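PDB 1G61: translation initiation factor 6, which binds to the 50S ribosomal subunit and prevents it from joining the 30S subunit to form the 70S initiation complex. Local coordinates for residues 44-49 against 201-206; 20-25 against 63-68. One frame throughout, in Å; residues are numbered along the deposited sequence.

Both contacts are largely buried, their centres about 9 Å apart, and contact 2 lies deeper in the pentein fold. In contact 1 a hairpin turn meets a helix end; in contact 2 two hairpins meet. Contact 1 is joined by direct hydrogen bonds, the Asn203 amide and Lys205 amino group reaching carbonyls at the C-terminal end of helix 34-44 (Leu44) and just beyond it (Glu45). Contact 2 has no direct hydrogen bond between its segments: apolar side chains pack inside and waters bridge the outer end. Residues 20-25 tie the two together, since Lys205 and Ser204 of contact 1 hydrogen-bond to Glu23, and strand 20-21 shares a mixed sheet with strand 47-50.

Contact 1: residues 44-49 against 201-206; sequences LETKCL and IANSKG
Leu44 and Asn203 join the C-terminal end of helix 34-44 to the hairpin turn between strands 200-202 and 207-210, an Asx turn in the pentein fold (alpha-beta propeller). Asn203 ND2 donates to Leu44 O at 2.9 Å, almost straight at 174°, and the bond lies in the carbonyl plane on a lone pair. Beside it, Lys205 bends at chi3 (-69°) and lays CE 3.3 Å from Leu44 O. Its NZ is held mainly by Glu23 O and has a longer bond, 3.2 Å, to Glu45 O, which it meets from above the carbonyl plane. The carboxylate of Glu45 meets the aliphatic part of Lys205 instead of NZ, OE1 lying 3.7 Å from CD. On the inner side Leu44 divides its two methyls: CD1 packs on Ile201 CD1 at 3.8 Å, the side chains crossing at about a right angle, while CD2 sits 3.3 Å from Gly206 O. Glu45, with positive phi, turns the chain out of the helix. Asn203 ND2 has a second acceptor in Thr22 O. The amide is held at its oxygen as well: OD1 takes Gly206 N, at 3.1 Å, nearly along the C=O axis, and Lys205 N, at 2.8 Å, from above the amide carbonyl plane.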
loop_
_atom_site.group_PDB
_atom_site.type_symbol
_atom_site.label_atom_id
_atom_site.label_comp_id
_atom_site.label_asym_id
_atom_site.label_seq_id
_atom_site.Cartn_x
_atom_site.Cartn_y
_atom_site.Cartn_z
ATOM N N LEU A 44 -4.423 3.664 -12.422
ATOM C CA LEU A 44 -5.132 3.310 -11.182
ATOM C C LEU A 44 -6.534 3.877 -11.138
ATOM O O LEU A 44 -7.347 3.456 -10.287
ATOM C CB LEU A 44 -4.318 3.823 -9.977
ATOM C CG LEU A 44 -2.929 3.197 -9.874
ATOM C CD1 LEU A 44 -2.265 3.793 -8.645
ATOM C CD2 LEU A 44 -3.002 1.669 -9.816
ATOM N N GLU A 45 -6.842 4.820 -12.027
ATOM C CA GLU A 45 -8.150 5.532 -12.097
ATOM C C GLU A 45 -8.416 6.205 -10.755
ATOM O O GLU A 45 -9.467 6.033 -10.168
ATOM C CB GLU A 45 -9.254 4.527 -12.478
ATOM C CG GLU A 45 -8.982 3.877 -13.821
ATOM C CD GLU A 45 -10.047 2.924 -14.298
ATOM O OE1 GLU A 45 -11.242 3.138 -13.970
ATOM O OE2 GLU A 45 -9.646 1.963 -15.004
ATOM N N THR A 46 -7.474 6.996 -10.255
ATOM C CA THR A 46 -7.575 7.612 -8.937
ATOM C C THR A 46 -7.321 9.121 -9.017
ATOM O O THR A 46 -6.795 9.573 -10.048
ATOM C CB THR A 46 -6.501 7.056 -7.972
ATOM O OG1 THR A 46 -5.258 7.140 -8.667
ATOM C CG2 THR A 46 -6.796 5.617 -7.597
ATOM N N LYS A 47 -7.635 9.849 -7.974
ATOM C CA LYS A 47 -7.225 11.211 -7.714
ATOM C C LYS A 47 -5.874 11.163 -6.983
ATOM O O LYS A 47 -5.746 10.461 -5.977
ATOM C CB LYS A 47 -8.278 11.983 -6.922
ATOM C CG LYS A 47 -9.583 12.194 -7.692
ATOM C CD LYS A 47 -9.451 13.320 -8.715
ATOM C CE LYS A 47 -10.768 13.613 -9.441
ATOM N NZ LYS A 47 -10.640 14.817 -10.319
ATOM N N CYS A 48 -4.902 11.877 -7.503
ATOM C CA CYS A 48 -3.537 11.791 -7.015
ATOM C C CYS A 48 -3.173 13.048 -6.244
ATOM O O CYS A 48 -3.438 14.155 -6.710
ATOM C CB CYS A 48 -2.569 11.622 -8.174
ATOM S SG CYS A 48 -2.634 9.994 -8.927
ATOM N N LEU A 49 -2.573 12.859 -5.097
ATOM C CA LEU A 49 -2.012 13.952 -4.308
ATOM C C LEU A 49 -0.506 13.769 -4.165
ATOM O O LEU A 49 -0.071 12.679 -3.718
ATOM C CB LEU A 49 -2.615 13.968 -2.890
ATOM C CG LEU A 49 -1.957 14.977 -1.942
ATOM C CD1 LEU A 49 -2.180 16.416 -2.419
ATOM C CD2 LEU A 49 -2.467 14.793 -0.508
ATOM N N ILE A 201 2.368 -0.730 -6.403
ATOM C CA ILE A 201 1.095 -0.252 -5.836
ATOM C C ILE A 201 -0.014 -0.723 -6.773
ATOM O O ILE A 201 0.136 -0.784 -8.003
ATOM C CB ILE A 201 1.072 1.270 -5.622
ATOM C CG1 ILE A 201 1.229 2.038 -6.942
ATOM C CG2 ILE A 201 2.128 1.702 -4.608
ATOM C CD1 ILE A 201 1.078 3.540 -6.824
ATOM N N ALA A 202 -1.139 -1.096 -6.217
ATOM C CA ALA A 202 -2.224 -1.641 -7.011
ATOM C C ALA A 202 -3.587 -1.425 -6.332
ATOM O O ALA A 202 -3.678 -1.328 -5.107
ATOM C CB ALA A 202 -2.033 -3.150 -7.172
ATOM N N ASN A 203 -4.600 -1.412 -7.163
ATOM C CA ASN A 203 -5.981 -1.499 -6.686
ATOM C C ASN A 203 -6.715 -2.478 -7.612
ATOM O O ASN A 203 -6.085 -3.212 -8.374
ATOM C CB ASN A 203 -6.642 -0.122 -6.536
ATOM C CG ASN A 203 -6.750 0.614 -7.840
ATOM O OD1 ASN A 203 -6.727 -0.009 -8.920
ATOM N ND2 ASN A 203 -6.894 1.955 -7.814
ATOM N N SER A 204 -8.055 -2.528 -7.515
ATOM C CA SER A 204 -8.800 -3.506 -8.316
ATOM C C SER A 204 -8.792 -3.155 -9.798
ATOM O O SER A 204 -9.227 -4.006 -10.605
ATOM C CB SER A 204 -10.251 -3.615 -7.807
ATOM O OG SER A 204 -10.957 -2.431 -8.182
ATOM N N LYS A 205 -8.361 -1.935 -10.164
ATOM C CA LYS A 205 -8.448 -1.445 -11.520
ATOM C C LYS A 205 -7.110 -1.514 -12.254
ATOM O O LYS A 205 -7.127 -1.587 -13.477
ATOM C CB LYS A 205 -8.998 0.002 -11.526
ATOM C CG LYS A 205 -10.446 0.031 -11.045
ATOM C CD LYS A 205 -10.930 1.421 -10.735
ATOM C CE LYS A 205 -10.221 1.947 -9.493
ATOM N NZ LYS A 205 -10.767 3.309 -9.165
ATOM N N GLY A 206 -5.978 -1.491 -11.564
ATOM C CA GLY A 206 -4.706 -1.480 -12.239
ATOM C C GLY A 206 -3.573 -1.532 -11.230
ATOM O O GLY A 206 -3.797 -1.578 -10.012
#

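Contact 2: residues 20-25 against 63-68; sequences LTTEEI and SVANKY
Leu20 and Thr22 pack against Ala65 where two hairpins of the pentein fold meet: an ST turn joins strands 20-21 and 25-28, and an Asx turn joins strands 64-65 and 69-73. The packed part is apolar. Ala65 CB rests against both Thr22 CG2, at 3.6 Å, and Leu20 CD1, at 3.8 Å. Leu20 sends its other methyl, CD2, to within 3.3 Å of Ser63 O; CD2 also touches the Ser63 side chain, whose OG hydrogen-bonds to Leu71 O. With Thr22 chi1 at 72°, OG1 stays over its own turn, where it accepts from Glu24 N and Ile25 N and meets a water, while CG2 makes the direct contact with Ala65. Toward the turn ends the direct packing thins and water takes over. Glu24 lays its carboxylate beside the start of the Lys67 side chain, OE1 3.6 Å from CG, but the charged ends stay apart, with 6.5 Å between Glu24 OE2 and Lys67 NZ. Two waters span this side, each with a weak, long bond to Glu24 OE1. One of them lies 2.9 Å from Lys67 O; the other links Thr22 OG1, at 2.7 Å, to Asn66 O.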
loop_
_atom_site.group_PDB
_atom_site.type_symbol
_atom_site.label_atom_id
_atom_site.label_comp_id
_atom_site.label_asym_id
_atom_site.label_seq_id
_atom_site.Cartn_x
_atom_site.Cartn_y
_atom_site.Cartn_z
ATOM N N LEU A 20 1.344 5.172 -2.138
ATOM C CA LEU A 20 0.300 4.219 -1.748
ATOM C C LEU A 20 -0.929 4.532 -2.607
ATOM O O LEU A 20 -1.122 5.688 -3.071
ATOM C CB LEU A 20 -0.033 4.205 -0.283
ATOM C CG LEU A 20 -0.666 5.452 0.333
ATOM C CD1 LEU A 20 -2.179 5.571 0.199
ATOM C CD2 LEU A 20 -0.393 5.404 1.836
ATOM N N THR A 21 -1.831 3.584 -2.746
ATOM C CA THR A 21 -3.110 3.819 -3.403
ATOM C C THR A 21 -4.264 3.089 -2.709
ATOM O O THR A 21 -4.077 2.069 -2.033
ATOM C CB THR A 21 -3.025 3.338 -4.880
ATOM O OG1 THR A 21 -4.129 3.906 -5.630
ATOM C CG2 THR A 21 -3.011 1.831 -5.054
ATOM N N THR A 22 -5.446 3.650 -2.921
ATOM C CA THR A 22 -6.698 2.979 -2.617
ATOM C C THR A 22 -7.446 2.859 -3.951
ATOM O O THR A 22 -6.855 3.077 -5.027
ATOM C CB THR A 22 -7.514 3.729 -1.563
ATOM O OG1 THR A 22 -8.052 4.920 -2.132
ATOM C CG2 THR A 22 -6.621 4.087 -0.391
ATOM N N GLU A 23 -8.737 2.501 -3.888
ATOM C CA GLU A 23 -9.578 2.583 -5.091
ATOM C C GLU A 23 -9.794 4.039 -5.499
ATOM O O GLU A 23 -10.098 4.254 -6.689
ATOM C CB GLU A 23 -10.950 1.934 -4.903
ATOM C CG GLU A 23 -10.884 0.450 -4.541
ATOM C CD GLU A 23 -10.358 -0.375 -5.689
ATOM O OE1 GLU A 23 -10.746 -0.143 -6.861
ATOM O OE2 GLU A 23 -9.547 -1.297 -5.447
ATOM N N GLU A 24 -9.659 5.002 -4.596
ATOM C CA GLU A 24 -10.063 6.388 -4.893
ATOM C C GLU A 24 -8.917 7.363 -4.962
ATOM O O GLU A 24 -8.972 8.330 -5.760
ATOM C CB GLU A 24 -11.109 6.877 -3.880
ATOM C CG GLU A 24 -12.402 6.061 -3.898
ATOM C CD GLU A 24 -12.506 4.754 -3.128
ATOM O OE1 GLU A 24 -11.718 4.433 -2.158
ATOM O OE2 GLU A 24 -13.439 3.931 -3.452
ATOM N N ILE A 25 -7.870 7.153 -4.163
ATOM C CA ILE A 25 -6.773 8.141 -4.113
ATOM C C ILE A 25 -5.429 7.451 -4.237
ATOM O O ILE A 25 -5.285 6.286 -3.901
ATOM C CB ILE A 25 -6.775 8.947 -2.790
ATOM C CG1 ILE A 25 -6.412 8.150 -1.522
ATOM C CG2 ILE A 25 -8.094 9.712 -2.666
ATOM C CD1 ILE A 25 -6.351 8.994 -0.252
ATOM N N SER A 63 2.734 5.610 5.559
ATOM C CA SER A 63 1.286 5.800 5.668
ATOM C C SER A 63 0.563 4.620 5.057
ATOM O O SER A 63 1.160 3.856 4.292
ATOM C CB SER A 63 0.945 7.125 4.969
ATOM O OG SER A 63 -0.461 7.282 4.990
ATOM N N VAL A 64 -0.730 4.503 5.392
ATOM C CA VAL A 64 -1.651 3.450 4.970
ATOM C C VAL A 64 -3.002 4.051 4.698
ATOM O O VAL A 64 -3.396 4.975 5.429
ATOM C CB VAL A 64 -1.804 2.500 6.192
ATOM C CG1 VAL A 64 -2.898 1.530 6.028
ATOM C CG2 VAL A 64 -0.477 1.795 6.451
ATOM N N ALA A 65 -3.739 3.537 3.716
ATOM C CA ALA A 65 -5.090 4.027 3.523
ATOM C C ALA A 65 -5.975 2.965 2.896
ATOM O O ALA A 65 -5.479 2.040 2.241
ATOM C CB ALA A 65 -5.137 5.278 2.638
ATOM N N ASN A 66 -7.264 3.130 3.138
ATOM C CA ASN A 66 -8.234 2.294 2.407
ATOM C C ASN A 66 -9.432 3.206 2.121
ATOM O O ASN A 66 -9.302 4.445 2.180
ATOM C CB ASN A 66 -8.554 1.000 3.130
ATOM C CG ASN A 66 -9.401 1.145 4.375
ATOM O OD1 ASN A 66 -9.707 2.287 4.787
ATOM N ND2 ASN A 66 -9.799 0.001 4.961
ATOM N N LYS A 67 -10.588 2.626 1.778
ATOM C CA LYS A 67 -11.756 3.492 1.455
ATOM C C LYS A 67 -12.218 4.287 2.671
ATOM O O LYS A 67 -12.831 5.358 2.511
ATOM C CB LYS A 67 -12.923 2.639 0.992
ATOM C CG LYS A 67 -14.073 3.448 0.382
ATOM C CD LYS A 67 -15.317 2.539 0.082
ATOM C CE LYS A 67 -16.159 2.393 1.332
ATOM N NZ LYS A 67 -17.306 1.439 1.153
ATOM N N TYR A 68 -11.963 3.764 3.868
ATOM C CA TYR A 68 -12.528 4.306 5.112
ATOM C C TYR A 68 -11.571 5.191 5.897
ATOM O O TYR A 68 -12.068 6.086 6.604
ATOM C CB TYR A 68 -12.955 3.145 6.015
ATOM C CG TYR A 68 -14.089 2.317 5.411
ATOM C CD1 TYR A 68 -13.872 1.020 4.926
ATOM C CD2 TYR A 68 -15.377 2.824 5.337
ATOM C CE1 TYR A 68 -14.880 0.240 4.385
ATOM C CE2 TYR A 68 -16.394 2.064 4.785
ATOM C CZ TYR A 68 -16.152 0.784 4.306
ATOM O OH TYR A 68 -17.216 0.082 3.789
HETATM O O HOH W 1 -9.543 6.111 -0.159
HETATM O O HOH W 2 -12.431 6.654 0.004
#